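Local atomic coordinates of thylakoid lumenal 15 kDa protein 1, chloroplastic (Arabidopsis thaliana, PDB entry 3N90), a protein that is of unknown function but folds into a right-handed quadrilateral beta helix of pentapeptide repeats in the lumen of the chloroplast thylakoid. Residues A[25-33]-A[43-52]. The protein carries 2 engineered substitutions. Residues are numbered along the deposited sequence; the frame is centred on the assembly and turned at random.
Sequences GQTLIRQDF and FKGAKLLGAS
The carbonyl O of Lys47 takes the shortest backbone bond of this contact, from Leu28 N at 2.7 Å and in the carbonyl plane. Lys47 N in turn gives a nearly straight bond to Gln26 O (171°), so a single beta bridge pairs Thr27 with Lys47. Such rungs join successive coils of the right-handed quadrilateral beta helix built by pentapeptide repeats. Five residues on, the pattern returns: Ser52 N donates to Gln31 O, and Phe33 N to Ser52 O at 2.8 Å. At the corner between the bridges, type II turns Leu28–Gln31 and Leu48–Ala51 stack, joined by Arg30 N to Leu49 O. Gly50 takes its turn's positive phi, as Arg30 does in the matching turn, and its lack of a side chain leaves room for Arg30 CG, 3.7 Å from Gly50 O.

Inside, leucines and phenylalanines pile up in an apolar column. Leu28 CB meets Leu48 CD2 at 3.6 Å, while Leu28 CD1 lies in the plane of the Phe43 ring, at its edge. Phe43 also turns an edge to the face of Phe33, a T-shaped pair with centroids 5.3 Å apart and planes at 83°; Phe23 lies nearly parallel to Phe43, and Phe53 to Phe33, two ring stacks side by side within these two coils. With CG anti to its carbonyl carbon (chi1 -68°), Phe33 sends its ring inward. A serine in its place would probably leave the Phe43 edge without an aromatic face and open a gap beside Leu48 CD2. The small Ala51 turns its methyl into the coil interior, CB 3.5 Å from Gln31 O.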
loop_
_atom_site.group_PDB
_atom_site.type_symbol
_atom_site.label_atom_id
_atom_site.label_comp_id
_atom_site.label_asym_id
_atom_site.label_seq_id
_atom_site.Cartn_x
_atom_site.Cartn_y
_atom_site.Cartn_z
ATOM N N GLY A 25 -2.789 -9.253 -9.236
ATOM C CA GLY A 25 -4.016 -10.080 -9.119
ATOM C C GLY A 25 -3.999 -11.259 -8.156
ATOM O O GLY A 25 -4.993 -12.022 -8.051
ATOM N N GLN A 26 -2.902 -11.438 -7.437
ATOM C CA GLN A 26 -2.758 -12.610 -6.598
ATOM C C GLN A 26 -3.412 -12.455 -5.255
ATOM O O GLN A 26 -3.546 -11.334 -4.741
ATOM C CB GLN A 26 -1.298 -12.956 -6.453
ATOM C CG GLN A 26 -0.671 -13.156 -7.829
ATOM C CD GLN A 26 0.638 -13.828 -7.759
ATOM O OE1 GLN A 26 1.326 -13.982 -8.769
ATOM N NE2 GLN A 26 1.017 -14.234 -6.567
ATOM N N THR A 27 -3.817 -13.591 -4.682
ATOM C CA THR A 27 -4.362 -13.623 -3.348
ATOM C C THR A 27 -3.224 -13.731 -2.374
ATOM O O THR A 27 -2.526 -14.760 -2.313
ATOM C CB THR A 27 -5.339 -14.794 -3.169
ATOM O OG1 THR A 27 -6.341 -14.680 -4.160
ATOM C CG2 THR A 27 -6.001 -14.744 -1.814
ATOM N N LEU A 28 -3.007 -12.633 -1.631
ATOM C CA LEU A 28 -1.922 -12.519 -0.672
ATOM C C LEU A 28 -2.414 -12.020 0.702
ATOM O O LEU A 28 -1.788 -11.180 1.342
ATOM C CB LEU A 28 -0.827 -11.586 -1.215
ATOM C CG LEU A 28 -0.297 -11.996 -2.604
ATOM C CD1 LEU A 28 0.334 -10.817 -3.296
ATOM C CD2 LEU A 28 0.665 -13.135 -2.452
ATOM N N ILE A 29 -3.528 -12.578 1.150
ATOM C CA ILE A 29 -4.109 -12.179 2.416
ATOM C C ILE A 29 -3.125 -12.469 3.532
ATOM O O ILE A 29 -2.654 -13.595 3.683
ATOM C CB ILE A 29 -5.447 -12.915 2.606
ATOM C CG1 ILE A 29 -6.459 -12.422 1.549
ATOM C CG2 ILE A 29 -5.917 -12.806 4.056
ATOM C CD1 ILE A 29 -7.833 -13.182 1.557
ATOM N N ARG A 30 -2.782 -11.447 4.318
ATOM C CA ARG A 30 -1.877 -11.614 5.446
ATOM C C ARG A 30 -0.485 -12.178 5.075
ATOM O O ARG A 30 0.211 -12.690 5.920
ATOM C CB ARG A 30 -2.542 -12.432 6.572
ATOM C CG ARG A 30 -3.729 -11.635 7.182
ATOM C CD ARG A 30 -4.517 -12.536 8.115
ATOM N NE ARG A 30 -5.587 -11.808 8.809
ATOM C CZ ARG A 30 -6.742 -12.342 9.182
ATOM N NH1 ARG A 30 -7.024 -13.605 8.872
ATOM N NH2 ARG A 30 -7.630 -11.595 9.843
ATOM N N GLN A 31 -0.114 -11.987 3.813
ATOM C CA GLN A 31 1.251 -12.276 3.361
ATOM C C GLN A 31 2.257 -11.408 4.141
ATOM O O GLN A 31 2.016 -10.195 4.389
ATOM C CB GLN A 31 1.376 -12.005 1.876
ATOM C CG GLN A 31 2.561 -12.763 1.248
ATOM C CD GLN A 31 2.384 -14.272 1.268
ATOM O OE1 GLN A 31 1.257 -14.780 1.089
ATOM N NE2 GLN A 31 3.495 -15.010 1.476
ATOM N N ASP A 32 3.378 -12.034 4.530
ATOM C CA ASP A 32 4.415 -11.383 5.327
ATOM C C ASP A 32 5.528 -10.883 4.370
ATOM O O ASP A 32 6.354 -11.650 3.914
ATOM C CB ASP A 32 5.016 -12.358 6.365
ATOM C CG ASP A 32 5.951 -11.665 7.362
ATOM O OD1 ASP A 32 6.260 -10.448 7.200
ATOM O OD2 ASP A 32 6.381 -12.319 8.348
ATOM N N PHE A 33 5.510 -9.599 4.056
ATOM C CA PHE A 33 6.609 -8.970 3.316
ATOM C C PHE A 33 7.451 -8.073 4.232
ATOM O O PHE A 33 8.086 -7.113 3.745
ATOM C CB PHE A 33 6.065 -8.083 2.183
ATOM C CG PHE A 33 5.409 -8.833 1.098
ATOM C CD1 PHE A 33 6.159 -9.439 0.090
ATOM C CD2 PHE A 33 4.026 -8.903 1.038
ATOM C CE1 PHE A 33 5.507 -10.113 -0.958
ATOM C CE2 PHE A 33 3.379 -9.600 0.009
ATOM C CZ PHE A 33 4.097 -10.193 -0.986
ATOM N N PHE A 43 1.899 -5.217 -7.697
ATOM C CA PHE A 43 0.770 -5.742 -6.905
ATOM C C PHE A 43 -0.574 -5.253 -7.438
ATOM O O PHE A 43 -1.529 -5.184 -6.689
ATOM C CB PHE A 43 0.857 -5.323 -5.421
ATOM C CG PHE A 43 2.029 -5.943 -4.657
ATOM C CD1 PHE A 43 1.926 -7.232 -4.131
ATOM C CD2 PHE A 43 3.218 -5.245 -4.489
ATOM C CE1 PHE A 43 2.959 -7.824 -3.412
ATOM C CE2 PHE A 43 4.301 -5.841 -3.776
ATOM C CZ PHE A 43 4.152 -7.141 -3.245
ATOM N N LYS A 44 -0.646 -4.890 -8.714
ATOM C CA LYS A 44 -1.897 -4.293 -9.217
ATOM C C LYS A 44 -3.067 -5.243 -9.003
ATOM O O LYS A 44 -2.981 -6.410 -9.379
ATOM C CB LYS A 44 -1.766 -3.922 -10.700
ATOM C CG LYS A 44 -3.057 -3.336 -11.291
ATOM C CD LYS A 44 -2.775 -2.681 -12.638
ATOM C CE LYS A 44 -3.983 -1.868 -13.078
ATOM N NZ LYS A 44 -3.688 -1.091 -14.299
ATOM N N GLY A 45 -4.123 -4.767 -8.348
ATOM C CA GLY A 45 -5.312 -5.589 -8.050
ATOM C C GLY A 45 -5.098 -6.789 -7.160
ATOM O O GLY A 45 -5.956 -7.690 -7.099
ATOM N N ALA A 46 -3.948 -6.843 -6.471
ATOM C CA ALA A 46 -3.704 -7.921 -5.538
ATOM C C ALA A 46 -4.632 -7.817 -4.316
ATOM O O ALA A 46 -5.118 -6.729 -3.969
ATOM C CB ALA A 46 -2.260 -7.950 -5.098
ATOM N N LYS A 47 -4.888 -8.952 -3.684
ATOM C CA LYS A 47 -5.683 -8.970 -2.474
ATOM C C LYS A 47 -4.721 -9.135 -1.304
ATOM O O LYS A 47 -4.110 -10.201 -1.084
ATOM C CB LYS A 47 -6.784 -10.048 -2.497
ATOM C CG LYS A 47 -7.689 -10.043 -3.714
ATOM C CD LYS A 47 -8.337 -8.680 -3.998
ATOM C CE LYS A 47 -9.358 -8.755 -5.154
ATOM N NZ LYS A 47 -10.356 -7.639 -5.052
ATOM N N LEU A 48 -4.543 -8.032 -0.575
ATOM C CA LEU A 48 -3.516 -7.955 0.458
ATOM C C LEU A 48 -4.108 -7.575 1.831
ATOM O O LEU A 48 -3.452 -6.909 2.655
ATOM C CB LEU A 48 -2.461 -6.916 0.049
ATOM C CG LEU A 48 -1.478 -7.364 -1.056
ATOM C CD1 LEU A 48 -0.986 -6.219 -1.909
ATOM C CD2 LEU A 48 -0.329 -8.079 -0.355
ATOM N N LEU A 49 -5.346 -7.992 2.078
ATOM C CA LEU A 49 -5.927 -7.730 3.365
ATOM C C LEU A 49 -4.992 -8.197 4.485
ATOM O O LEU A 49 -4.576 -9.358 4.507
ATOM C CB LEU A 49 -7.300 -8.400 3.492
ATOM C CG LEU A 49 -7.999 -8.220 4.854
ATOM C CD1 LEU A 49 -9.505 -8.044 4.625
ATOM C CD2 LEU A 49 -7.683 -9.334 5.880
ATOM N N GLY A 50 -4.654 -7.308 5.411
ATOM C CA GLY A 50 -3.876 -7.733 6.624
ATOM C C GLY A 50 -2.405 -8.092 6.352
ATOM O O GLY A 50 -1.686 -8.531 7.261
ATOM N N ALA A 51 -1.954 -7.825 5.124
ATOM C CA ALA A 51 -0.548 -8.122 4.732
ATOM C C ALA A 51 0.398 -7.223 5.521
ATOM O O ALA A 51 -0.004 -6.126 5.918
ATOM C CB ALA A 51 -0.360 -7.899 3.210
ATOM N N SER A 52 1.643 -7.656 5.753
ATOM C CA SER A 52 2.618 -6.809 6.436
ATOM C C SER A 52 3.642 -6.313 5.415
ATOM O O SER A 52 4.288 -7.132 4.760
ATOM C CB SER A 52 3.369 -7.539 7.537
ATOM O OG SER A 52 4.370 -6.708 8.126
#